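Local coordinates for sortase family protein (Streptococcus agalactiae, PDB 4D7W) that is a class C sortase, a cysteine transpeptidase-family enzyme that probably joins pilin subunits during assembly of the type 2b pilus, at residues 2-6 / 74-78; 67-71 / 123-128. All coordinates share one frame. Numbering follows the deposited sequence.

In the fold
Both contacts reach the same antiparallel pair of strands in the sortase beta-barrel, 62-68 and 73-79, which follow one another in the chain. Contact 1 sets the N-terminal helix 3-13 against the second strand; contact 2 sets the last residues of the first strand and the turn that follows it against the loop 123-128. Their centres lie about 17 Å apart, and they meet where Lys74 CG comes within 3.8 Å of Ser67 OG. Beyond contact 2, Leu124 packs on strands 167-175 and 182-191, the pair that in sortases carries the catalytic cysteine and arginine. Contact 1 instead lies where the helical N-terminal part meets the barrel.

Contact 1 (2-6 / 74-78); sequences SRAIM and KLPLY
The N-terminal helix of the sortase is laid here against a strand of its beta-barrel. Ser2 leads into the first helical turn, residues 3-6: Ser2 O accepts from Met6 N at 3.1 Å and, weakly, from Ile5 N at 3.2 Å. Residues 74-78 are extended, with backbone hydrogen bonds joining Leu75 and Leu77 to strand 62-68 and Pro76 and Tyr78 to Ile90. Helix and strand are nearest at Ile5 and Pro76, whose CA atoms lie 5.9 Å apart, and together the segments bury 240 Å².

Apolar packing holds the two together. Ala4 and Ile5 both point their CA-to-CB bonds toward the strand. Ile5, with chi1 m and chi2 t, carries CD1 to 3.9 Å from Pro76 CD, while Ala4 CB sits 4.1 Å from Pro76 CG, so two successive helix residues rest on the proline ring.

Backbone atoms of the strand also take part: Ile5 CD1 lies 3.8 Å from both Leu75 C and Pro76 N, and 3.9 Å from Lys74 O. The same Ile5 CD1 meets the aliphatic part of Lys74, chi1 t and chi2 t, with Lys74 CG 4.0 Å away.

At the other end Tyr78, chi1 m with chi2 of 86°, extends its ring back toward the helix, bringing OH to 3.5 Å from Ala4 CB.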
ATOM      1  N   SER A   2     -11.036 -14.168  -1.894  1.00 74.90           N
ATOM      2  CA  SER A   2     -10.368 -13.544  -3.031  1.00 68.89           C
ATOM      3  C   SER A   2     -11.386 -13.137  -4.089  1.00 63.47           C
ATOM      4  O   SER A   2     -11.027 -12.863  -5.234  1.00 56.69           O
ATOM      5  CB  SER A   2      -9.321 -14.486  -3.631  1.00 70.04           C
ATOM      6  OG  SER A   2      -9.897 -15.725  -4.021  1.00 74.80           O
ATOM      7  N   ARG A   3     -12.656 -13.106  -3.695  1.00 63.19           N
ATOM      8  CA  ARG A   3     -13.734 -12.646  -4.568  1.00 64.85           C
ATOM      9  C   ARG A   3     -13.614 -11.146  -4.863  1.00 56.29           C
ATOM     10  O   ARG A   3     -13.987 -10.684  -5.946  1.00 50.91           O
ATOM     11  CB  ARG A   3     -15.104 -12.952  -3.946  1.00 70.77           C
ATOM     12  CG  ARG A   3     -16.286 -12.570  -4.829  1.00 78.47           C
ATOM     13  CD  ARG A   3     -17.630 -12.960  -4.213  1.00 88.03           C
ATOM     14  NE  ARG A   3     -17.932 -12.233  -2.978  1.00 94.34           N
ATOM     15  CZ  ARG A   3     -18.422 -10.995  -2.926  1.00 97.45           C
ATOM     16  NH1 ARG A   3     -18.664 -10.323  -4.044  1.00 98.81           N
ATOM     17  NH2 ARG A   3     -18.664 -10.422  -1.753  1.00 97.60           N
ATOM     18  N   ALA A   4     -13.107 -10.388  -3.892  1.00 51.28           N
ATOM     19  CA  ALA A   4     -12.878  -8.963  -4.090  1.00 48.26           C
ATOM     20  C   ALA A   4     -11.880  -8.772  -5.227  1.00 43.23           C
ATOM     21  O   ALA A   4     -12.024  -7.883  -6.089  1.00 36.93           O
ATOM     22  CB  ALA A   4     -12.375  -8.316  -2.804  1.00 46.28           C
ATOM     23  N   ILE A   5     -10.866  -9.624  -5.244  1.00 41.49           N
ATOM     24  CA  ILE A   5      -9.832  -9.483  -6.256  1.00 44.39           C
ATOM     25  C   ILE A   5     -10.385  -9.883  -7.617  1.00 45.29           C
ATOM     26  O   ILE A   5     -10.168  -9.186  -8.608  1.00 43.08           O
ATOM     27  CB  ILE A   5      -8.583 -10.305  -5.913  1.00 45.80           C
ATOM     28  CG1 ILE A   5      -7.936  -9.749  -4.635  1.00 45.12           C
ATOM     29  CG2 ILE A   5      -7.597 -10.278  -7.072  1.00 44.31           C
ATOM     30  CD1 ILE A   5      -6.691 -10.483  -4.194  1.00 41.91           C
ATOM     31  N   MET A   6     -11.116 -10.992  -7.663  1.00 46.97           N
ATOM     32  CA  MET A   6     -11.742 -11.431  -8.910  1.00 52.17           C
ATOM     33  C   MET A   6     -12.656 -10.358  -9.493  1.00 49.02           C
ATOM     34  O   MET A   6     -12.584 -10.060 -10.684  1.00 49.07           O
ATOM     35  CB  MET A   6     -12.535 -12.722  -8.694  1.00 60.44           C
ATOM     36  CG  MET A   6     -11.666 -13.946  -8.439  1.00 68.19           C
ATOM     37  SD  MET A   6     -12.584 -15.505  -8.483  1.00 76.48           S
ATOM     38  CE  MET A   6     -13.672 -15.323  -7.063  1.00 77.28           C
ATOM     39  N   LYS A  74      -1.941 -12.962  -1.021  1.00 39.04           N
ATOM     40  CA  LYS A  74      -2.497 -12.188  -2.113  1.00 39.92           C
ATOM     41  C   LYS A  74      -3.779 -11.582  -1.566  1.00 39.11           C
ATOM     42  O   LYS A  74      -4.740 -12.304  -1.299  1.00 43.81           O
ATOM     43  CB  LYS A  74      -2.760 -13.055  -3.347  1.00 40.91           C
ATOM     44  CG  LYS A  74      -3.128 -12.235  -4.576  1.00 50.35           C
ATOM     45  CD  LYS A  74      -3.305 -13.096  -5.827  1.00 60.25           C
ATOM     46  CE  LYS A  74      -4.774 -13.467  -6.065  1.00 65.73           C
ATOM     47  NZ  LYS A  74      -5.074 -13.806  -7.498  1.00 65.55           N
ATOM     48  N   LEU A  75      -3.770 -10.270  -1.345  1.00 38.22           N
ATOM     49  CA  LEU A  75      -4.890  -9.588  -0.692  1.00 36.49           C
ATOM     50  C   LEU A  75      -5.236  -8.294  -1.392  1.00 32.25           C
ATOM     51  O   LEU A  75      -4.353  -7.629  -1.956  1.00 35.45           O
ATOM     52  CB  LEU A  75      -4.570  -9.283   0.773  1.00 38.96           C
ATOM     53  CG  LEU A  75      -4.464 -10.429   1.772  1.00 34.44           C
ATOM     54  CD1 LEU A  75      -3.819  -9.926   3.055  1.00 39.69           C
ATOM     55  CD2 LEU A  75      -5.831 -10.996   2.063  1.00 34.78           C
ATOM     56  N   PRO A  76      -6.522  -7.923  -1.348  1.00 30.37           N
ATOM     57  CA  PRO A  76      -6.978  -6.640  -1.900  1.00 30.42           C
ATOM     58  C   PRO A  76      -6.525  -5.460  -1.045  1.00 32.32           C
ATOM     59  O   PRO A  76      -6.496  -5.572   0.184  1.00 37.94           O
ATOM     60  CB  PRO A  76      -8.511  -6.777  -1.898  1.00 31.82           C
ATOM     61  CG  PRO A  76      -8.806  -7.803  -0.823  1.00 35.67           C
ATOM     62  CD  PRO A  76      -7.635  -8.757  -0.844  1.00 34.34           C
ATOM     63  N   LEU A  77      -6.167  -4.358  -1.700  1.00 31.02           N
ATOM     64  CA  LEU A  77      -5.712  -3.119  -1.061  1.00 29.37           C
ATOM     65  C   LEU A  77      -6.807  -2.080  -1.051  1.00 30.10           C
ATOM     66  O   LEU A  77      -7.323  -1.751  -2.114  1.00 29.73           O
ATOM     67  CB  LEU A  77      -4.521  -2.507  -1.812  1.00 30.34           C
ATOM     68  CG  LEU A  77      -3.162  -3.170  -1.732  1.00 45.37           C
ATOM     69  CD1 LEU A  77      -2.177  -2.362  -2.572  1.00 44.79           C
ATOM     70  CD2 LEU A  77      -2.712  -3.242  -0.282  1.00 47.73           C
ATOM     71  N   TYR A  78      -7.132  -1.519   0.109  1.00 28.31           N
ATOM     72  CA  TYR A  78      -8.186  -0.510   0.157  1.00 28.42           C
ATOM     73  C   TYR A  78      -7.686   0.880   0.574  1.00 30.91           C
ATOM     74  O   TYR A  78      -6.667   1.007   1.252  1.00 31.08           O
ATOM     75  CB  TYR A  78      -9.302  -0.976   1.104  1.00 31.20           C
ATOM     76  CG  TYR A  78     -10.117  -2.132   0.547  1.00 33.81           C
ATOM     77  CD1 TYR A  78      -9.700  -3.443   0.718  1.00 34.76           C
ATOM     78  CD2 TYR A  78     -11.294  -1.907  -0.171  1.00 35.49           C
ATOM     79  CE1 TYR A  78     -10.431  -4.509   0.207  1.00 34.96           C
ATOM     80  CE2 TYR A  78     -12.023  -2.965  -0.695  1.00 37.65           C
ATOM     81  CZ  TYR A  78     -11.581  -4.263  -0.494  1.00 38.98           C
ATOM     82  OH  TYR A  78     -12.281  -5.323  -0.997  1.00 40.40           O
TER

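Contact 2 (67-71 / 123-128); sequences SIPKI and DLDKLK
The turn after strand 62-68 of the sortase barrel packs here on the loop connecting strands 118-120 and 132-137. Ser67, in the strand, is backbone-bonded to Thr134 of the adjacent strand 132-137. Ile68 (chi1 m, chi2 t) faces the loop, its CG2 3.9 Å from Leu127 CD2. Pro69 and Lys70, both with helical backbone angles, form a beta turn closed by Ile71 N to Ile68 O at 3.0 Å. The opposing loop makes a 3-10 turn, with Lys126 N to Asp123 O at 2.8 Å and Leu127 N to Leu124 O at 3.2 Å.

Lys70, all t, stretches past Leu127, its CD 4.2 Å from Leu127 CD2, and NZ donates to Lys126 O at 3.1 Å. Ile71 (chi1 p, chi2 t) is buried and fills the middle: its CG2 lies 3.6 Å from Asp123 O and 3.8 Å from Lys126 CB. A water donates to Ile71 O at 2.8 Å and to Asp123 OD2 at 2.6 Å. CA atoms come closest at Ile71 and Asp123, 6.5 Å.

Lys70 NZ also lies 4.5 Å from Lys128 NZ; a salt bridge from Lys70 to Asp131 offsets that repulsion. Ile68, Ile71 and Leu127 form the apolar middle; lysine and water bridge its margin.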
ATOM      1  N   SER A  67       0.814  -8.825  -3.658  1.00 35.92           N
ATOM      2  CA  SER A  67       1.258 -10.217  -3.758  1.00 39.55           C
ATOM      3  C   SER A  67       2.615 -10.376  -3.109  1.00 39.23           C
ATOM      4  O   SER A  67       3.558  -9.656  -3.456  1.00 37.33           O
ATOM      5  CB  SER A  67       1.349 -10.671  -5.216  1.00 40.74           C
ATOM      6  OG  SER A  67       0.076 -10.711  -5.818  1.00 44.61           O
ATOM      7  N   ILE A  68       2.709 -11.319  -2.180  1.00 39.88           N
ATOM      8  CA  ILE A  68       3.948 -11.588  -1.467  1.00 39.79           C
ATOM      9  C   ILE A  68       4.211 -13.081  -1.494  1.00 42.03           C
ATOM     10  O   ILE A  68       3.976 -13.778  -0.493  1.00 48.07           O
ATOM     11  CB  ILE A  68       3.890 -11.098  -0.014  1.00 40.67           C
ATOM     12  CG1 ILE A  68       3.252  -9.710   0.045  1.00 39.44           C
ATOM     13  CG2 ILE A  68       5.285 -11.094   0.602  1.00 36.48           C
ATOM     14  CD1 ILE A  68       3.141  -9.165   1.438  1.00 40.48           C
ATOM     15  N   PRO A  69       4.692 -13.571  -2.645  1.00 42.71           N
ATOM     16  CA  PRO A  69       4.909 -14.985  -2.971  1.00 46.07           C
ATOM     17  C   PRO A  69       5.613 -15.751  -1.873  1.00 45.75           C
ATOM     18  O   PRO A  69       5.275 -16.905  -1.641  1.00 48.36           O
ATOM     19  CB  PRO A  69       5.785 -14.917  -4.223  1.00 46.73           C
ATOM     20  CG  PRO A  69       5.329 -13.666  -4.900  1.00 47.67           C
ATOM     21  CD  PRO A  69       5.049 -12.692  -3.777  1.00 46.48           C
ATOM     22  N   LYS A  70       6.574 -15.124  -1.207  1.00 44.19           N
ATOM     23  CA  LYS A  70       7.357 -15.841  -0.218  1.00 45.32           C
ATOM     24  C   LYS A  70       6.495 -16.345   0.946  1.00 50.09           C
ATOM     25  O   LYS A  70       6.747 -17.424   1.483  1.00 52.79           O
ATOM     26  CB  LYS A  70       8.492 -14.967   0.307  1.00 44.54           C
ATOM     27  CG  LYS A  70       9.465 -15.758   1.156  1.00 48.65           C
ATOM     28  CD  LYS A  70      10.555 -14.890   1.745  1.00 47.43           C
ATOM     29  CE  LYS A  70      11.627 -15.746   2.397  1.00 49.88           C
ATOM     30  NZ  LYS A  70      12.651 -14.904   3.072  1.00 51.69           N
ATOM     31  N   ILE A  71       5.474 -15.579   1.324  1.00 49.66           N
ATOM     32  CA  ILE A  71       4.624 -15.964   2.446  1.00 48.91           C
ATOM     33  C   ILE A  71       3.189 -16.243   2.010  1.00 49.70           C
ATOM     34  O   ILE A  71       2.283 -16.289   2.844  1.00 52.58           O
ATOM     35  CB  ILE A  71       4.617 -14.882   3.546  1.00 48.50           C
ATOM     36  CG1 ILE A  71       4.041 -13.566   2.998  1.00 44.93           C
ATOM     37  CG2 ILE A  71       6.016 -14.674   4.100  1.00 44.65           C
ATOM     38  CD1 ILE A  71       4.125 -12.401   3.966  1.00 40.80           C
ATOM     39  N   ASP A 123       2.815 -13.265   8.787  1.00 46.99           N
ATOM     40  CA  ASP A 123       4.140 -13.804   8.510  1.00 47.65           C
ATOM     41  C   ASP A 123       5.094 -12.758   7.954  1.00 46.04           C
ATOM     42  O   ASP A 123       6.087 -13.101   7.308  1.00 45.93           O
ATOM     43  CB  ASP A 123       4.031 -14.991   7.550  1.00 49.78           C
ATOM     44  CG  ASP A 123       3.352 -16.191   8.191  1.00 54.46           C
ATOM     45  OD1 ASP A 123       3.478 -16.354   9.423  1.00 55.79           O
ATOM     46  OD2 ASP A 123       2.682 -16.957   7.471  1.00 56.08           O
ATOM     47  N   LEU A 124       4.801 -11.484   8.218  1.00 48.66           N
ATOM     48  CA  LEU A 124       5.602 -10.395   7.665  1.00 42.39           C
ATOM     49  C   LEU A 124       7.045 -10.512   8.146  1.00 43.09           C
ATOM     50  O   LEU A 124       7.980 -10.086   7.470  1.00 41.95           O
ATOM     51  CB  LEU A 124       5.018  -9.032   8.048  1.00 44.58           C
ATOM     52  CG  LEU A 124       5.405  -7.936   7.053  1.00 42.40           C
ATOM     53  CD1 LEU A 124       4.751  -8.216   5.706  1.00 45.66           C
ATOM     54  CD2 LEU A 124       5.042  -6.546   7.553  1.00 37.37           C
ATOM     55  N   ASP A 125       7.228 -11.123   9.311  1.00 43.80           N
ATOM     56  CA  ASP A 125       8.562 -11.278   9.854  1.00 45.84           C
ATOM     57  C   ASP A 125       9.410 -12.274   9.053  1.00 45.31           C
ATOM     58  O   ASP A 125      10.614 -12.359   9.256  1.00 52.26           O
ATOM     59  CB  ASP A 125       8.487 -11.712  11.328  1.00 49.44           C
ATOM     60  CG  ASP A 125       7.728 -13.012  11.527  1.00 46.95           C
ATOM     61  OD1 ASP A 125       6.758 -13.284  10.795  1.00 51.05           O
ATOM     62  OD2 ASP A 125       8.099 -13.769  12.430  1.00 53.37           O
ATOM     63  N   LYS A 126       8.795 -13.037   8.160  1.00 46.09           N
ATOM     64  CA  LYS A 126       9.567 -14.002   7.374  1.00 47.23           C
ATOM     65  C   LYS A 126      10.325 -13.310   6.226  1.00 51.25           C
ATOM     66  O   LYS A 126      11.264 -13.872   5.655  1.00 46.71           O
ATOM     67  CB  LYS A 126       8.663 -15.112   6.822  1.00 48.60           C
ATOM     68  CG  LYS A 126       7.918 -15.952   7.877  1.00 51.17           C
ATOM     69  CD  LYS A 126       8.863 -16.713   8.781  1.00 58.97           C
ATOM     70  CE  LYS A 126       8.114 -17.739   9.656  1.00 65.97           C
ATOM     71  NZ  LYS A 126       7.107 -17.119  10.573  1.00 68.32           N
ATOM     72  N   LEU A 127       9.912 -12.091   5.888  1.00 44.29           N
ATOM     73  CA  LEU A 127      10.565 -11.333   4.823  1.00 43.05           C
ATOM     74  C   LEU A 127      11.967 -10.901   5.199  1.00 44.53           C
ATOM     75  O   LEU A 127      12.247 -10.570   6.355  1.00 42.49           O
ATOM     76  CB  LEU A 127       9.745 -10.103   4.461  1.00 41.29           C
ATOM     77  CG  LEU A 127       8.382 -10.394   3.834  1.00 48.96           C
ATOM     78  CD1 LEU A 127       7.685  -9.101   3.446  1.00 43.96           C
ATOM     79  CD2 LEU A 127       8.564 -11.286   2.622  1.00 52.40           C
ATOM     80  N   LYS A 128      12.835 -10.871   4.196  1.00 44.78           N
ATOM     81  CA  LYS A 128      14.258 -10.629   4.392  1.00 46.79           C
ATOM     82  C   LYS A 128      14.750  -9.591   3.375  1.00 43.33           C
ATOM     83  O   LYS A 128      14.139  -9.437   2.317  1.00 40.28           O
ATOM     84  CB  LYS A 128      15.011 -11.946   4.240  1.00 54.06           C
ATOM     85  CG  LYS A 128      16.352 -11.996   4.906  1.00 64.09           C
ATOM     86  CD  LYS A 128      16.855 -13.436   4.947  1.00 73.19           C
ATOM     87  CE  LYS A 128      15.784 -14.388   5.471  1.00 74.89           C
ATOM     88  NZ  LYS A 128      16.291 -15.790   5.555  1.00 76.55           N
TER
HETATM   89  O   HOH W   1       1.425 -15.900   5.445  1.00 50.60           O